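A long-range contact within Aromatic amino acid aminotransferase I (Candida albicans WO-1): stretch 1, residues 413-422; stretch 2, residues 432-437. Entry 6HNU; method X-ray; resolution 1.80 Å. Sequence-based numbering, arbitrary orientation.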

ATOM      1  N   PRO B 413       3.706 -29.226  27.972  1.00 22.82           N
ATOM      2  CA  PRO B 413       2.970 -29.601  26.770  1.00 22.56           C
ATOM      3  C   PRO B 413       3.690 -29.193  25.473  1.00 21.22           C
ATOM      4  O   PRO B 413       3.517 -29.863  24.478  1.00 21.52           O
ATOM      5  N   LEU B 414       4.469 -28.104  25.505  1.00 21.43           N
ATOM      6  CA  LEU B 414       5.198 -27.570  24.331  1.00 23.26           C
ATOM      7  C   LEU B 414       6.303 -28.554  23.929  1.00 19.43           C
ATOM      8  O   LEU B 414       6.583 -28.659  22.745  1.00 21.89           O
ATOM      9  N   LYS B 415       6.862 -29.348  24.854  1.00 20.45           N
ATOM     10  CA  LYS B 415       7.831 -30.415  24.495  1.00 20.75           C
ATOM     11  C   LYS B 415       7.121 -31.575  23.801  1.00 21.06           C
ATOM     12  O   LYS B 415       7.705 -32.158  22.865  1.00 21.35           O
ATOM     13  N   VAL B 416       5.873 -31.872  24.191  1.00 20.96           N
ATOM     14  CA  VAL B 416       5.035 -32.857  23.468  1.00 20.64           C
ATOM     15  C   VAL B 416       4.726 -32.310  22.072  1.00 19.45           C
ATOM     16  O   VAL B 416       4.868 -33.037  21.115  1.00 20.18           O
ATOM     17  N   GLU B 417       4.307 -31.057  21.987  1.00 22.12           N
ATOM     18  CA  GLU B 417       4.038 -30.388  20.672  1.00 20.78           C
ATOM     19  C   GLU B 417       5.274 -30.516  19.778  1.00 20.16           C
ATOM     20  O   GLU B 417       5.111 -30.915  18.626  1.00 18.37           O
ATOM     21  N   ALA B 418       6.470 -30.176  20.282  1.00 19.86           N
ATOM     22  CA  ALA B 418       7.742 -30.244  19.512  1.00 20.08           C
ATOM     23  C   ALA B 418       8.000 -31.689  19.058  1.00 19.96           C
ATOM     24  O   ALA B 418       8.340 -31.878  17.881  1.00 19.30           O
ATOM     25  N   ALA B 419       7.796 -32.665  19.947  1.00 20.78           N
ATOM     26  CA  ALA B 419       7.991 -34.105  19.648  1.00 20.33           C
ATOM     27  C   ALA B 419       7.045 -34.525  18.527  1.00 19.39           C
ATOM     28  O   ALA B 419       7.474 -35.209  17.588  1.00 20.03           O
ATOM     29  N   VAL B 420       5.771 -34.188  18.659  1.00 20.84           N
ATOM     30  CA  VAL B 420       4.783 -34.575  17.617  1.00 21.67           C
ATOM     31  C   VAL B 420       5.132 -33.887  16.302  1.00 21.36           C
ATOM     32  O   VAL B 420       5.065 -34.567  15.280  1.00 22.71           O
ATOM     33  N   HIS B 421       5.495 -32.600  16.327  1.00 24.58           N
ATOM     34  CA  HIS B 421       5.926 -31.833  15.117  1.00 22.68           C
ATOM     35  C   HIS B 421       7.116 -32.521  14.450  1.00 23.77           C
ATOM     36  O   HIS B 421       7.034 -32.775  13.246  1.00 21.16           O
ATOM     37  N   GLU B 422       8.162 -32.852  15.212  1.00 25.12           N
ATOM     38  CA  GLU B 422       9.367 -33.541  14.665  1.00 24.66           C
ATOM     39  C   GLU B 422       8.965 -34.900  14.062  1.00 24.10           C
ATOM     40  O   GLU B 422       9.409 -35.227  12.935  1.00 24.28           O
ATOM     41  N   ALA B 432       1.209 -26.760  11.289  1.00 19.92           N
ATOM     42  CA  ALA B 432       1.694 -25.617  12.087  1.00 19.30           C
ATOM     43  C   ALA B 432       1.410 -25.849  13.563  1.00 18.19           C
ATOM     44  O   ALA B 432       0.260 -25.964  13.968  1.00 18.25           O
ATOM     45  N   PRO B 433       2.437 -25.899  14.445  1.00 17.27           N
ATOM     46  CA  PRO B 433       2.190 -25.954  15.883  1.00 18.95           C
ATOM     47  C   PRO B 433       1.326 -24.792  16.360  1.00 17.67           C
ATOM     48  O   PRO B 433       1.649 -23.640  16.083  1.00 19.15           O
ATOM     49  N   GLY B 434       0.296 -25.116  17.131  1.00 16.11           N
ATOM     50  CA  GLY B 434      -0.649 -24.143  17.683  1.00 16.95           C
ATOM     51  C   GLY B 434       0.031 -23.111  18.539  1.00 16.93           C
ATOM     52  O   GLY B 434      -0.455 -21.982  18.563  1.00 16.59           O
ATOM     53  N   SER B 435       1.077 -23.471  19.300  1.00 17.04           N
ATOM     54  CA  SER B 435       1.650 -22.521  20.299  1.00 18.08           C
ATOM     55  C   SER B 435       2.266 -21.314  19.558  1.00 17.53           C
ATOM     56  O   SER B 435       2.368 -20.254  20.139  1.00 18.54           O
ATOM     57  N   TRP B 436       2.642 -21.483  18.302  1.00 17.24           N
ATOM     58  CA  TRP B 436       3.253 -20.415  17.465  1.00 20.28           C
ATOM     59  C   TRP B 436       2.252 -19.275  17.268  1.00 19.92           C
ATOM     60  O   TRP B 436       2.716 -18.186  16.966  1.00 18.52           O
ATOM     61  N   PHE B 437       0.949 -19.502  17.491  1.00 18.13           N
ATOM     62  CA  PHE B 437      -0.109 -18.482  17.250  1.00 16.79           C
ATOM     63  C   PHE B 437      -0.542 -17.863  18.561  1.00 16.68           C
ATOM     64  O   PHE B 437      -1.481 -17.042  18.576  1.00 16.06           O
TER

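The contact is centred on a buried carboxylate, that of Glu417, which reaches from the helix of stretch 1 to the start of the 3-10 segment of stretch 2 and binds Ser435 twice. Ser435 OG donates to Glu417 OE1 in a very short hydrogen bond of 2.5 Å, and Ser435 N donates to Glu417 OE2 at 2.9 Å with an N-H...O angle of 157°. One residue thus engages both carboxylate oxygens, through its hydroxyl and its backbone amide. Gly434 N also lies 3.2 Å from Glu417 OE2, but the angle is too poor for a hydrogen bond.

The conformations of both partners suit this arrangement. Glu417 points toward stretch 2 and is extended, with chi1 and chi2 both t, so that its carboxylate is carried well clear of the helix backbone; a chi3 of 59° sets the final orientation of the group. Ser435 also points toward its partner and adopts the p rotamer, which places OG beside OE1. Amides at the beginning of a helical turn commonly lack acceptors within the turn itself, and here the carboxylate supplies one for Ser435 N, whereas Trp436 N and Phe437 N bond back to Pro433 O and Gly434 O.

Around this polar centre the two stretches meet through van der Waals and ring contacts, with no further hydrogen bonds between them. Pro433, with its ring in the C-gamma exo pucker, points toward the helix and serves two residues one helical turn apart. Its CB lies 3.5 Å from Glu417 CD, while its ring covers one face of the His421 imidazole: Pro433 CG sits 3.7 Å from the centroid of the His421 ring and only 9° off the ring normal, a well-centred CH-pi contact, and Pro433 CD approaches His421 CE1 at 3.7 Å. His421 presents this face with chi1 t and chi2 at 56°.

The same imidazole also meets Trp436. That side chain leaves its backbone sideways, yet with chi1 m and chi2 at 9° its indole end comes nearer to the helix, bringing Trp436 CH2 to 3.9 Å from His421 NE2. The imidazole and the six-membered ring of the indole are oblique, with planes at 78° and centroids 5.5 Å apart.

Near the start of the helix, Leu414 closes the contact. Its CB also points sideways, but the m, t rotamer brings its end closer, and Leu414 CD2 packs against Ser435 CB at 3.5 Å. Leu414, Glu417 and His421, spaced at intervals of three and four residues, therefore form a single helix face, along which the two stretches together bury 267 Å².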

ATOM      1  CB  PRO B 413       1.598 -28.924  26.938  1.00 24.21           C
ATOM      2  CG  PRO B 413       1.650 -28.075  28.185  1.00 26.60           C
ATOM      3  CD  PRO B 413       2.957 -28.372  28.901  1.00 24.50           C
ATOM      4  CB  LEU B 414       5.717 -26.156  24.633  1.00 24.75           C
ATOM      5  CG  LEU B 414       4.660 -25.108  25.005  1.00 29.01           C
ATOM      6  CD1 LEU B 414       5.291 -23.723  25.122  1.00 33.27           C
ATOM      7  CD2 LEU B 414       3.520 -25.083  23.992  1.00 28.62           C
ATOM      8  CB  LYS B 415       8.583 -30.844  25.753  1.00 23.85           C
ATOM      9  CG  LYS B 415       9.649 -29.848  26.153  1.00 25.19           C
ATOM     10  CD  LYS B 415      10.505 -30.361  27.269  1.00 26.82           C
ATOM     11  CE  LYS B 415      11.582 -29.383  27.658  1.00 28.27           C
ATOM     12  NZ  LYS B 415      11.981 -29.634  29.058  1.00 30.97           N
ATOM     13  CB  VAL B 416       3.766 -33.220  24.258  1.00 21.15           C
ATOM     14  CG1 VAL B 416       2.884 -34.139  23.445  1.00 21.66           C
ATOM     15  CG2 VAL B 416       4.107 -33.867  25.594  1.00 21.47           C
ATOM     16  CB  GLU B 417       3.692 -28.921  20.873  1.00 18.64           C
ATOM     17  CG  GLU B 417       3.220 -28.202  19.621  1.00 21.13           C
ATOM     18  CD  GLU B 417       3.006 -26.724  19.879  1.00 21.03           C
ATOM     19  OE1 GLU B 417       3.995 -26.063  20.279  1.00 23.23           O
ATOM     20  OE2 GLU B 417       1.862 -26.217  19.670  1.00 20.43           O
ATOM     21  CB  ALA B 418       8.886 -29.714  20.344  1.00 21.68           C
ATOM     22  CB  ALA B 419       7.784 -34.955  20.876  1.00 22.56           C
ATOM     23  CB  VAL B 420       3.340 -34.303  18.071  1.00 23.06           C
ATOM     24  CG1 VAL B 420       2.355 -34.427  16.911  1.00 24.85           C
ATOM     25  CG2 VAL B 420       2.967 -35.225  19.211  1.00 22.88           C
ATOM     26  CB  HIS B 421       6.266 -30.380  15.472  1.00 22.42           C
ATOM     27  CG  HIS B 421       6.560 -29.475  14.321  1.00 24.25           C
ATOM     28  ND1 HIS B 421       5.673 -29.299  13.281  1.00 23.60           N
ATOM     29  CD2 HIS B 421       7.576 -28.601  14.115  1.00 22.99           C
ATOM     30  CE1 HIS B 421       6.172 -28.402  12.448  1.00 24.35           C
ATOM     31  NE2 HIS B 421       7.324 -27.949  12.943  1.00 24.70           N
ATOM     32  CB  GLU B 422      10.431 -33.683  15.767  1.00 28.62           C
ATOM     33  CG  GLU B 422      11.004 -32.352  16.262  1.00 33.35           C
ATOM     34  CD  GLU B 422      11.829 -32.460  17.543  1.00 41.17           C
ATOM     35  OE1 GLU B 422      12.239 -33.613  17.864  1.00 42.13           O
ATOM     36  OE2 GLU B 422      12.070 -31.403  18.217  1.00 42.55           O
ATOM     37  CB  ALA B 432       1.037 -24.369  11.565  1.00 17.87           C
ATOM     38  CB  PRO B 433       3.600 -25.889  16.510  1.00 18.27           C
ATOM     39  CG  PRO B 433       4.448 -26.541  15.447  1.00 19.07           C
ATOM     40  CD  PRO B 433       3.852 -26.099  14.126  1.00 19.16           C
ATOM     41  CB  SER B 435       2.678 -23.217  21.166  1.00 17.03           C
ATOM     42  OG  SER B 435       3.793 -23.610  20.384  1.00 17.88           O
ATOM     43  CB  TRP B 436       3.746 -20.959  16.130  1.00 21.76           C
ATOM     44  CG  TRP B 436       4.837 -21.985  16.230  1.00 23.91           C
ATOM     45  CD1 TRP B 436       5.307 -22.593  17.359  1.00 27.08           C
ATOM     46  CD2 TRP B 436       5.528 -22.603  15.132  1.00 25.16           C
ATOM     47  NE1 TRP B 436       6.243 -23.541  17.035  1.00 26.39           N
ATOM     48  CE2 TRP B 436       6.425 -23.538  15.677  1.00 24.95           C
ATOM     49  CE3 TRP B 436       5.481 -22.445  13.742  1.00 27.13           C
ATOM     50  CZ2 TRP B 436       7.279 -24.299  14.880  1.00 27.57           C
ATOM     51  CZ3 TRP B 436       6.342 -23.181  12.956  1.00 28.62           C
ATOM     52  CH2 TRP B 436       7.206 -24.119  13.518  1.00 28.27           C
ATOM     53  CB  PHE B 437      -1.310 -19.071  16.520  1.00 16.08           C
ATOM     54  CG  PHE B 437      -0.967 -19.734  15.229  1.00 16.18           C
ATOM     55  CD1 PHE B 437      -0.630 -21.077  15.159  1.00 17.93           C
ATOM     56  CD2 PHE B 437      -1.007 -19.010  14.051  1.00 17.82           C
ATOM     57  CE1 PHE B 437      -0.392 -21.676  13.943  1.00 17.95           C
ATOM     58  CE2 PHE B 437      -0.778 -19.619  12.829  1.00 19.13           C
ATOM     59  CZ  PHE B 437      -0.415 -20.939  12.779  1.00 19.90           C
TER